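PDB 2Z1U: hydrogenase expression/formation protein HypE from Desulfovibrio vulgaris subsp. vulgaris, which binds ATP and magnesium and, as a member of the HypE family, probably acts in the maturation of hydrogenases. Local coordinates for residues P221-A227 with L266-E271; L263-Y267 with R329-L334; N80-M84 with V217-P221. One frame throughout, in Å; residues are numbered along the deposited sequence.

Interaction 1 of 3, residues P221-A227 with L266-E271; sequences PTRGGLA and LYLANE. With ATP (adenosine-5'-triphosphate), chain D.
This is a buried contact in the C-terminal AIR synthase-like domain, where a turn and the first residues of helix 225-237 lie along an irregular segment that precedes strand 275-278. CA atoms pair Thr222 with Ala269 at 4.2 Å and Gly225 with Tyr267 at 4.0 Å, so the two chains run antiparallel; 489 Å² is buried. Thr222 to Gly225 form a type II beta turn, closed by Gly225 N to Thr222 O at 2.9 Å. Gly224 (phi 87°, psi -16°) takes the turn position that calls for glycine, and a CB on Gly225 would clash with Tyr267 C, 2.5 Å away. Pro221 O accepts from both Asn270 N and Asn270 ND2, each at 2.9 Å, with Asn270 at chi1 m; its OD1 accepts from Gly175 N. Ala227 N donates to Leu266 O at 2.9 Å, and Ala227 CB sits 3.5 Å from the centroid of the Tyr267 ring, over its face, a CH-pi contact. One water bridges Gly224 N and Tyr267 O; another links Leu226 N, Leu268 O and Asn270 ND2. From the first two turn residues, Thr222 OG1 donates to ATP O3G at 2.6 Å and Arg223 NH1 to ATP O1G at 2.9 Å, while Arg223 NH2 bonds Thr130 O of the second subunit. The chemistry implies a division by place: backbone bonds, the Asn270 side chain and close glycine packing hold the turn against 266-271, and its two polar side chains meet the gamma-phosphate at the subunit interface.

Interaction 2 of 3, residues L263-Y267 with R329-L334; sequences LDPLY and RLLSML
One tyrosine supplies most of this contact from its side: Tyr267, whose backbone belongs to a loop, gives 110 Å² of the 323 Å² buried and reaches across with chi1 m to donate from OH to Ser332 O at 2.6 Å. The backbones stay well apart, with CA atoms of Leu266 and Leu331 at 8.8 Å and of Tyr267 and Leu334 at 7.7 Å, so side chains span the gap. Asp264 to Tyr267 form a type I beta turn, with Tyr267 N bonded to Asp264 O at 3.0 Å. Asp264, at chi1 t, closes an Asx turn through OD2, which accepts from Leu266 N at 3.0 Å. Its OD1 makes a salt bridge to Arg329 NH1 at 3.2 Å. Two waters extend this polar side: one joins Asp264 OD2 to Arg329 NH2, the other Tyr267 OH to Arg329 NH1. Apolar contacts are Tyr267 CD2 with Leu334 CD2 at 3.2 Å and Leu266 CD1 with Leu331 CD2 at 4.1 Å. The partly buried contact thus ties the loop after helix 252-260 to edge strand 328-330 and its extended continuation. Strand 319-322 touches Leu266 and Leu331, helix 225-237 meets Tyr267 and Met333, and Leu334 packs on Ser14 of the second subunit.

Interaction 3 of 3, residues N80-M84 with V217-P221; sequences NDVSM and VLRDP. With MG (magnesium ion), chain C; ATP (adenosine-5'-triphosphate), chain D.
Asn80, in the last part of helix 70-83, accepts the helical bond from Met84 N through its O at 3.0 Å, and its ND2 donates at 2.8 Å to a water that in turn gives a weak bond to Asp220 OD2. Asp81 follows, its CA 7.2 Å from that of Asp220. Its OD2 binds magnesium at 2.2 Å and Asp220 OD1 (chi1 p) binds it at 1.9 Å, so the ion holds these two acidic oxygens 3.1 Å apart. ATP O2B at 2.0 Å, a water at 2.5 Å and Asp41 of the second subunit also bind the metal, a carboxylate-magnesium-phosphate bridge. Ser83 O approaches Leu218 CD1 at 3.7 Å. Met84, all but its last chi at m, covers the strand end: SD lies 3.5 Å from Arg219 C and 3.9 Å from Leu218 CB. A water donates to Met84 O and Leu218 O, both at 2.8 Å. The helix from the N-terminal domain thereby meets edge strand 217-219 of the C-terminal domain, with helix 202-212 packing on Met84 and Leu218.

Overall arrangement
Interactions 1 and 3 are buried and both reach ATP, whereas interaction 2 is only partly buried and lies farther from the chain centre. Pro221 is common to interactions 3 and 1: Asp220, the residue just after strand 217-219, binds the metal, then the chain turns through the gamma-phosphate contacts into helix 225-237. Leu266 and Tyr267 join interaction 1 to interaction 2, and Gly224 CA also packs on Leu334 CD1 at 3.8 Å. Interactions 2 and 3 do not touch; their centres are about 20 Å apart, at opposite edge strands of one sheet. Chemistry shifts accordingly, from metal coordination between domains, through backbone bonding, to a water-extended salt bridge. All three touch the second subunit.

Interaction 1 of 3, residues P221-A227 with L266-E271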
loop_
_atom_site.group_PDB
_atom_site.type_symbol
_atom_site.label_atom_id
_atom_site.label_comp_id
_atom_site.label_asym_id
_atom_site.label_seq_id
_atom_site.Cartn_x
_atom_site.Cartn_y
_atom_site.Cartn_z
ATOM N N PRO A 221 0.881 0.546 20.364
ATOM C CA PRO A 221 -0.508 0.891 20.750
ATOM C C PRO A 221 -1.052 2.095 19.988
ATOM O O PRO A 221 -1.072 3.224 20.513
ATOM C CB PRO A 221 -0.403 1.175 22.254
ATOM C CG PRO A 221 1.040 1.659 22.440
ATOM C CD PRO A 221 1.871 0.950 21.379
ATOM N N THR A 222 -1.486 1.835 18.754
ATOM C CA THR A 222 -2.037 2.850 17.877
ATOM C C THR A 222 -3.545 2.939 18.122
ATOM O O THR A 222 -3.940 3.318 19.208
ATOM C CB THR A 222 -1.649 2.614 16.375
ATOM O OG1 THR A 222 -2.034 1.296 15.954
ATOM C CG2 THR A 222 -0.167 2.765 16.186
ATOM N N ARG A 223 -4.389 2.601 17.144
ATOM C CA ARG A 223 -5.837 2.754 17.336
ATOM C C ARG A 223 -6.306 1.874 18.461
ATOM O O ARG A 223 -5.943 0.704 18.525
ATOM C CB ARG A 223 -6.626 2.432 16.072
ATOM C CG ARG A 223 -6.511 3.497 15.020
ATOM C CD ARG A 223 -6.219 2.810 13.685
ATOM N NE ARG A 223 -7.456 2.491 13.047
ATOM C CZ ARG A 223 -7.654 1.559 12.118
ATOM N NH1 ARG A 223 -6.693 0.755 11.687
ATOM N NH2 ARG A 223 -8.873 1.422 11.651
ATOM N N GLY A 224 -7.118 2.446 19.345
ATOM C CA GLY A 224 -7.558 1.749 20.544
ATOM C C GLY A 224 -6.604 1.881 21.722
ATOM O O GLY A 224 -6.980 1.573 22.846
ATOM N N GLY A 225 -5.365 2.312 21.463
ATOM C CA GLY A 225 -4.420 2.623 22.539
ATOM C C GLY A 225 -3.862 1.405 23.258
ATOM O O GLY A 225 -3.998 0.274 22.781
ATOM N N LEU A 226 -3.231 1.646 24.406
ATOM C CA LEU A 226 -2.633 0.591 25.214
ATOM C C LEU A 226 -3.653 -0.494 25.560
ATOM O O LEU A 226 -3.366 -1.693 25.446
ATOM C CB LEU A 226 -2.082 1.185 26.521
ATOM C CG LEU A 226 -1.483 0.203 27.543
ATOM C CD1 LEU A 226 -0.232 -0.479 27.001
ATOM C CD2 LEU A 226 -1.186 0.876 28.902
ATOM N N ALA A 227 -4.840 -0.063 25.979
ATOM C CA ALA A 227 -5.848 -1.014 26.453
ATOM C C ALA A 227 -6.246 -1.996 25.350
ATOM O O ALA A 227 -6.257 -3.199 25.581
ATOM C CB ALA A 227 -7.045 -0.292 27.025
ATOM N N LEU A 266 -5.567 5.811 28.166
ATOM C CA LEU A 266 -5.254 4.395 27.917
ATOM C C LEU A 266 -5.848 3.826 26.626
ATOM O O LEU A 266 -5.521 2.703 26.238
ATOM C CB LEU A 266 -5.687 3.534 29.104
ATOM C CG LEU A 266 -5.255 3.957 30.513
ATOM C CD1 LEU A 266 -5.958 3.059 31.534
ATOM C CD2 LEU A 266 -3.736 3.921 30.670
ATOM N N TYR A 267 -6.745 4.584 25.997
ATOM C CA TYR A 267 -7.419 4.162 24.766
ATOM C C TYR A 267 -7.106 5.074 23.586
ATOM O O TYR A 267 -7.628 4.861 22.486
ATOM C CB TYR A 267 -8.937 4.097 24.961
ATOM C CG TYR A 267 -9.398 2.964 25.846
ATOM C CD1 TYR A 267 -9.351 3.075 27.230
ATOM C CD2 TYR A 267 -9.831 1.766 25.295
ATOM C CE1 TYR A 267 -9.772 2.011 28.070
ATOM C CE2 TYR A 267 -10.265 0.706 26.114
ATOM C CZ TYR A 267 -10.220 0.829 27.493
ATOM O OH TYR A 267 -10.643 -0.228 28.287
ATOM N N LEU A 268 -6.273 6.088 23.814
ATOM C CA LEU A 268 -5.899 7.032 22.753
ATOM C C LEU A 268 -4.693 6.531 21.985
ATOM O O LEU A 268 -3.760 5.982 22.577
ATOM C CB LEU A 268 -5.595 8.416 23.329
ATOM C CG LEU A 268 -6.772 9.305 23.728
ATOM C CD1 LEU A 268 -6.247 10.604 24.315
ATOM C CD2 LEU A 268 -7.716 9.565 22.531
ATOM N N ALA A 269 -4.734 6.725 20.667
ATOM C CA ALA A 269 -3.718 6.245 19.769
ATOM C C ALA A 269 -2.380 6.903 20.094
ATOM O O ALA A 269 -2.313 8.098 20.401
ATOM C CB ALA A 269 -4.109 6.541 18.310
ATOM N N ASN A 270 -1.326 6.094 20.059
ATOM C CA ASN A 270 0.055 6.580 20.147
ATOM C C ASN A 270 0.708 6.311 18.812
ATOM O O ASN A 270 0.263 5.417 18.092
ATOM C CB ASN A 270 0.815 5.845 21.248
ATOM C CG ASN A 270 0.099 5.907 22.566
ATOM O OD1 ASN A 270 0.214 6.891 23.305
ATOM N ND2 ASN A 270 -0.657 4.858 22.875
ATOM N N GLU A 271 1.748 7.081 18.480
ATOM C CA GLU A 271 2.429 6.928 17.181
ATOM C C GLU A 271 3.963 6.871 17.287
ATOM O O GLU A 271 4.674 6.899 16.278
ATOM C CB GLU A 271 1.965 8.001 16.177
ATOM C CG GLU A 271 0.486 7.871 15.733
ATOM C CD GLU A 271 0.194 6.637 14.869
ATOM O OE1 GLU A 271 -0.990 6.330 14.634
ATOM O OE2 GLU A 271 1.123 5.952 14.434
HETATM P PG ATP D . -3.341 0.469 13.182
HETATM O O1G ATP D . -3.836 0.356 11.728
HETATM O O2G ATP D . -4.456 0.796 14.126
HETATM O O3G ATP D . -2.110 1.345 13.362
HETATM P PB ATP D . -1.994 -2.110 13.050
HETATM O O1B ATP D . -1.721 -1.626 11.610
HETATM O O2B ATP D . -0.827 -2.561 13.873
HETATM O O3B ATP D . -2.885 -0.973 13.743
HETATM P PA ATP D . -4.421 -3.361 12.239
HETATM O O1A ATP D . -5.445 -3.087 13.337
HETATM O O2A ATP D . -4.526 -2.392 11.095
HETATM O O3A ATP D . -2.935 -3.409 12.926
HETATM O "O5'" ATP D . -4.475 -4.851 11.744
HETATM C "C5'" ATP D . -4.719 -5.948 12.636
HETATM C "C4'" ATP D . -4.528 -7.217 11.834
HETATM O "O4'" ATP D . -5.608 -7.272 10.880
HETATM C "C3'" ATP D . -3.236 -7.221 11.035
HETATM O "O3'" ATP D . -2.707 -8.562 11.046
HETATM C "C2'" ATP D . -3.657 -6.860 9.607
HETATM O "O2'" ATP D . -2.810 -7.518 8.662
HETATM C "C1'" ATP D . -5.104 -7.384 9.534
HETATM N N9 ATP D . -5.986 -6.574 8.651
HETATM C C8 ATP D . -6.521 -5.373 8.910
HETATM N N7 ATP D . -7.286 -4.960 7.872
HETATM C C5 ATP D . -7.187 -5.917 6.930
HETATM C C6 ATP D . -7.732 -6.123 5.567
HETATM N N6 ATP D . -8.515 -5.172 5.013
HETATM N N1 ATP D . -7.410 -7.247 4.936
HETATM C C2 ATP D . -6.620 -8.207 5.453
HETATM N N3 ATP D . -6.103 -8.080 6.699
HETATM C C4 ATP D . -6.361 -6.976 7.446
HETATM O O HOH W 1 -7.523 5.286 19.433
HETATM O O HOH W 2 -3.100 4.631 24.881
#

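Interaction 2 of 3, residues L263-Y267 with R329-L334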
loop_
_atom_site.group_PDB
_atom_site.type_symbol
_atom_site.label_atom_id
_atom_site.label_comp_id
_atom_site.label_asym_id
_atom_site.label_seq_id
_atom_site.Cartn_x
_atom_site.Cartn_y
_atom_site.Cartn_z
ATOM N N LEU A 263 -11.688 12.242 27.608
ATOM C CA LEU A 263 -10.933 11.180 26.953
ATOM C C LEU A 263 -10.155 10.317 27.958
ATOM O O LEU A 263 -9.765 10.778 29.027
ATOM C CB LEU A 263 -9.959 11.780 25.917
ATOM C CG LEU A 263 -10.476 12.707 24.803
ATOM C CD1 LEU A 263 -9.309 13.375 24.064
ATOM C CD2 LEU A 263 -11.381 11.971 23.822
ATOM N N ASP A 264 -9.912 9.063 27.588
ATOM C CA ASP A 264 -9.149 8.135 28.420
ATOM C C ASP A 264 -7.792 7.899 27.751
ATOM O O ASP A 264 -7.737 7.339 26.654
ATOM C CB ASP A 264 -9.943 6.827 28.577
ATOM C CG ASP A 264 -9.326 5.865 29.582
ATOM O OD1 ASP A 264 -10.103 5.082 30.165
ATOM O OD2 ASP A 264 -8.094 5.886 29.804
ATOM N N PRO A 265 -6.693 8.341 28.401
ATOM C CA PRO A 265 -5.354 8.226 27.799
ATOM C C PRO A 265 -4.945 6.780 27.492
ATOM O O PRO A 265 -4.078 6.548 26.659
ATOM C CB PRO A 265 -4.429 8.830 28.865
ATOM C CG PRO A 265 -5.228 8.796 30.154
ATOM C CD PRO A 265 -6.653 8.982 29.732
ATOM N N LEU A 266 -5.567 5.811 28.166
ATOM C CA LEU A 266 -5.254 4.395 27.917
ATOM C C LEU A 266 -5.848 3.826 26.626
ATOM O O LEU A 266 -5.521 2.703 26.238
ATOM C CB LEU A 266 -5.687 3.534 29.104
ATOM C CG LEU A 266 -5.255 3.957 30.513
ATOM C CD1 LEU A 266 -5.958 3.059 31.534
ATOM C CD2 LEU A 266 -3.736 3.921 30.670
ATOM N N TYR A 267 -6.745 4.584 25.997
ATOM C CA TYR A 267 -7.419 4.162 24.766
ATOM C C TYR A 267 -7.106 5.074 23.586
ATOM O O TYR A 267 -7.628 4.861 22.486
ATOM C CB TYR A 267 -8.937 4.097 24.961
ATOM C CG TYR A 267 -9.398 2.964 25.846
ATOM C CD1 TYR A 267 -9.351 3.075 27.230
ATOM C CD2 TYR A 267 -9.831 1.766 25.295
ATOM C CE1 TYR A 267 -9.772 2.011 28.070
ATOM C CE2 TYR A 267 -10.265 0.706 26.114
ATOM C CZ TYR A 267 -10.220 0.829 27.493
ATOM O OH TYR A 267 -10.643 -0.228 28.287
ATOM N N ARG A 329 -9.881 -2.426 37.774
ATOM C CA ARG A 329 -10.647 -2.008 36.615
ATOM C C ARG A 329 -10.338 -2.955 35.470
ATOM O O ARG A 329 -9.166 -3.172 35.109
ATOM C CB ARG A 329 -10.331 -0.547 36.238
ATOM C CG ARG A 329 -10.358 -0.252 34.749
ATOM C CD ARG A 329 -11.216 0.945 34.396
ATOM N NE ARG A 329 -10.436 2.164 34.456
ATOM C CZ ARG A 329 -10.069 2.909 33.410
ATOM N NH1 ARG A 329 -10.445 2.615 32.164
ATOM N NH2 ARG A 329 -9.333 3.988 33.648
ATOM N N LEU A 330 -11.391 -3.521 34.893
ATOM C CA LEU A 330 -11.260 -4.316 33.676
ATOM C C LEU A 330 -11.106 -3.361 32.497
ATOM O O LEU A 330 -11.949 -2.489 32.296
ATOM C CB LEU A 330 -12.491 -5.229 33.517
ATOM C CG LEU A 330 -12.523 -6.208 32.342
ATOM C CD1 LEU A 330 -11.380 -7.223 32.388
ATOM C CD2 LEU A 330 -13.885 -6.910 32.272
ATOM N N LEU A 331 -10.014 -3.503 31.742
ATOM C CA LEU A 331 -9.810 -2.716 30.529
ATOM C C LEU A 331 -10.296 -3.502 29.316
ATOM O O LEU A 331 -9.534 -4.267 28.731
ATOM C CB LEU A 331 -8.320 -2.348 30.338
ATOM C CG LEU A 331 -7.569 -1.537 31.407
ATOM C CD1 LEU A 331 -6.105 -1.230 30.948
ATOM C CD2 LEU A 331 -8.308 -0.257 31.736
ATOM N N SER A 332 -11.549 -3.304 28.925
ATOM C CA SER A 332 -12.094 -3.975 27.742
ATOM C C SER A 332 -11.915 -3.123 26.496
ATOM O O SER A 332 -11.568 -1.950 26.595
ATOM C CB SER A 332 -13.570 -4.319 27.952
ATOM O OG SER A 332 -13.731 -5.083 29.132
ATOM N N MET A 333 -12.128 -3.722 25.323
ATOM C CA MET A 333 -12.101 -3.032 24.044
ATOM C C MET A 333 -13.286 -2.049 23.910
ATOM O O MET A 333 -14.383 -2.283 24.446
ATOM C CB MET A 333 -12.057 -3.959 22.857
ATOM C CG MET A 333 -10.694 -4.600 22.564
ATOM S SD MET A 333 -10.664 -5.498 20.976
ATOM C CE MET A 333 -9.199 -6.502 21.177
ATOM N N LEU A 334 -13.037 -0.948 23.119
ATOM C CA LEU A 334 -13.864 0.296 22.907
ATOM C C LEU A 334 -15.346 0.005 22.699
ATOM O O LEU A 334 -16.074 -0.796 23.287
ATOM C CB LEU A 334 -13.299 1.020 21.683
ATOM C CG LEU A 334 -11.844 1.483 21.779
ATOM C CD1 LEU A 334 -11.358 1.954 20.417
ATOM C CD2 LEU A 334 -11.719 2.594 22.808
HETATM O O HOH W 3 -7.855 5.792 32.537
HETATM O O HOH W 4 -12.266 1.174 30.403
#

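Interaction 3 of 3, residues N80-M84 with V217-P221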
loop_
_atom_site.group_PDB
_atom_site.type_symbol
_atom_site.label_atom_id
_atom_site.label_comp_id
_atom_site.label_asym_id
_atom_site.label_seq_id
_atom_site.Cartn_x
_atom_site.Cartn_y
_atom_site.Cartn_z
ATOM N N ASN A 80 7.607 1.221 12.051
ATOM C CA ASN A 80 7.299 0.597 13.337
ATOM C C ASN A 80 6.609 -0.766 13.219
ATOM O O ASN A 80 7.018 -1.714 13.890
ATOM C CB ASN A 80 6.495 1.549 14.268
ATOM C CG ASN A 80 7.312 2.765 14.680
ATOM O OD1 ASN A 80 8.519 2.827 14.422
ATOM N ND2 ASN A 80 6.658 3.763 15.245
ATOM N N ASP A 81 5.572 -0.870 12.387
ATOM C CA ASP A 81 4.852 -2.134 12.248
ATOM C C ASP A 81 5.755 -3.291 11.779
ATOM O O ASP A 81 5.683 -4.396 12.305
ATOM C CB ASP A 81 3.630 -1.980 11.321
ATOM C CG ASP A 81 2.314 -1.986 12.093
ATOM O OD1 ASP A 81 1.222 -1.826 11.500
ATOM O OD2 ASP A 81 2.370 -2.199 13.313
ATOM N N VAL A 82 6.575 -3.030 10.766
ATOM C CA VAL A 82 7.575 -4.011 10.326
ATOM C C VAL A 82 8.493 -4.424 11.491
ATOM O O VAL A 82 8.762 -5.619 11.679
ATOM C CB VAL A 82 8.397 -3.487 9.139
ATOM C CG1 VAL A 82 9.599 -4.420 8.851
ATOM C CG2 VAL A 82 7.502 -3.335 7.883
ATOM N N SER A 83 8.951 -3.440 12.268
ATOM C CA SER A 83 9.799 -3.676 13.455
ATOM C C SER A 83 9.171 -4.582 14.510
ATOM O O SER A 83 9.887 -5.333 15.191
ATOM C CB SER A 83 10.240 -2.354 14.113
ATOM O OG SER A 83 11.029 -1.558 13.217
ATOM N N MET A 84 7.843 -4.512 14.653
ATOM C CA MET A 84 7.134 -5.324 15.669
ATOM C C MET A 84 7.312 -6.832 15.490
ATOM O O MET A 84 7.160 -7.580 16.442
ATOM C CB MET A 84 5.639 -4.969 15.720
ATOM C CG MET A 84 5.308 -3.508 16.039
ATOM S SD MET A 84 5.994 -2.874 17.594
ATOM C CE MET A 84 7.623 -2.267 17.106
ATOM N N VAL A 217 6.810 -10.578 22.660
ATOM C CA VAL A 217 5.836 -9.739 21.934
ATOM C C VAL A 217 6.280 -8.285 21.810
ATOM O O VAL A 217 6.781 -7.689 22.765
ATOM C CB VAL A 217 4.416 -9.721 22.586
ATOM C CG1 VAL A 217 3.356 -9.256 21.557
ATOM C CG2 VAL A 217 4.043 -11.081 23.150
ATOM N N LEU A 218 6.085 -7.728 20.618
ATOM C CA LEU A 218 6.197 -6.295 20.390
ATOM C C LEU A 218 4.916 -5.858 19.700
ATOM O O LEU A 218 4.431 -6.545 18.796
ATOM C CB LEU A 218 7.406 -5.961 19.486
ATOM C CG LEU A 218 8.830 -6.306 19.944
ATOM C CD1 LEU A 218 9.837 -6.183 18.773
ATOM C CD2 LEU A 218 9.283 -5.462 21.141
ATOM N N ARG A 219 4.351 -4.736 20.135
ATOM C CA ARG A 219 3.208 -4.147 19.423
ATOM C C ARG A 219 3.162 -2.646 19.687
ATOM O O ARG A 219 3.516 -2.192 20.779
ATOM C CB ARG A 219 1.870 -4.821 19.811
ATOM C CG ARG A 219 0.684 -4.342 18.956
ATOM C CD ARG A 219 -0.347 -5.410 18.768
ATOM N NE ARG A 219 0.157 -6.574 18.030
ATOM C CZ ARG A 219 -0.492 -7.738 17.970
ATOM N NH1 ARG A 219 -1.668 -7.870 18.577
ATOM N NH2 ARG A 219 0.011 -8.765 17.293
ATOM N N ASP A 220 2.676 -1.889 18.706
ATOM C CA ASP A 220 2.557 -0.442 18.851
ATOM C C ASP A 220 1.105 -0.085 19.191
ATOM O O ASP A 220 0.185 -0.426 18.446
ATOM C CB ASP A 220 3.033 0.261 17.568
ATOM C CG ASP A 220 2.358 -0.266 16.351
ATOM O OD1 ASP A 220 1.969 -1.457 16.324
ATOM O OD2 ASP A 220 2.171 0.513 15.413
ATOM N N PRO A 221 0.881 0.546 20.364
ATOM C CA PRO A 221 -0.508 0.891 20.750
ATOM C C PRO A 221 -1.052 2.095 19.988
ATOM O O PRO A 221 -1.072 3.224 20.513
ATOM C CB PRO A 221 -0.403 1.175 22.254
ATOM C CG PRO A 221 1.040 1.659 22.440
ATOM C CD PRO A 221 1.871 0.950 21.379
HETATM MG MG MG C . 0.855 -2.003 14.902
HETATM P PG ATP D . -3.341 0.469 13.182
HETATM O O1G ATP D . -3.836 0.356 11.728
HETATM O O2G ATP D . -4.456 0.796 14.126
HETATM O O3G ATP D . -2.110 1.345 13.362
HETATM P PB ATP D . -1.994 -2.110 13.050
HETATM O O1B ATP D . -1.721 -1.626 11.610
HETATM O O2B ATP D . -0.827 -2.561 13.873
HETATM O O3B ATP D . -2.885 -0.973 13.743
HETATM P PA ATP D . -4.421 -3.361 12.239
HETATM O O1A ATP D . -5.445 -3.087 13.337
HETATM O O2A ATP D . -4.526 -2.392 11.095
HETATM O O3A ATP D . -2.935 -3.409 12.926
HETATM O "O5'" ATP D . -4.475 -4.851 11.744
HETATM C "C5'" ATP D . -4.719 -5.948 12.636
HETATM C "C4'" ATP D . -4.528 -7.217 11.834
HETATM O "O4'" ATP D . -5.608 -7.272 10.880
HETATM C "C3'" ATP D . -3.236 -7.221 11.035
HETATM O "O3'" ATP D . -2.707 -8.562 11.046
HETATM C "C2'" ATP D . -3.657 -6.860 9.607
HETATM O "O2'" ATP D . -2.810 -7.518 8.662
HETATM C "C1'" ATP D . -5.104 -7.384 9.534
HETATM N N9 ATP D . -5.986 -6.574 8.651
HETATM C C8 ATP D . -6.521 -5.373 8.910
HETATM N N7 ATP D . -7.286 -4.960 7.872
HETATM C C5 ATP D . -7.187 -5.917 6.930
HETATM C C6 ATP D . -7.732 -6.123 5.567
HETATM N N6 ATP D . -8.515 -5.172 5.013
HETATM N N1 ATP D . -7.410 -7.247 4.936
HETATM C C2 ATP D . -6.620 -8.207 5.453
HETATM N N3 ATP D . -6.103 -8.080 6.699
HETATM C C4 ATP D . -6.361 -6.976 7.446
HETATM O O HOH W 5 3.902 3.464 15.687
HETATM O O HOH W 6 5.037 -9.017 17.668
HETATM O O HOH W 7 -1.057 -1.938 16.517
#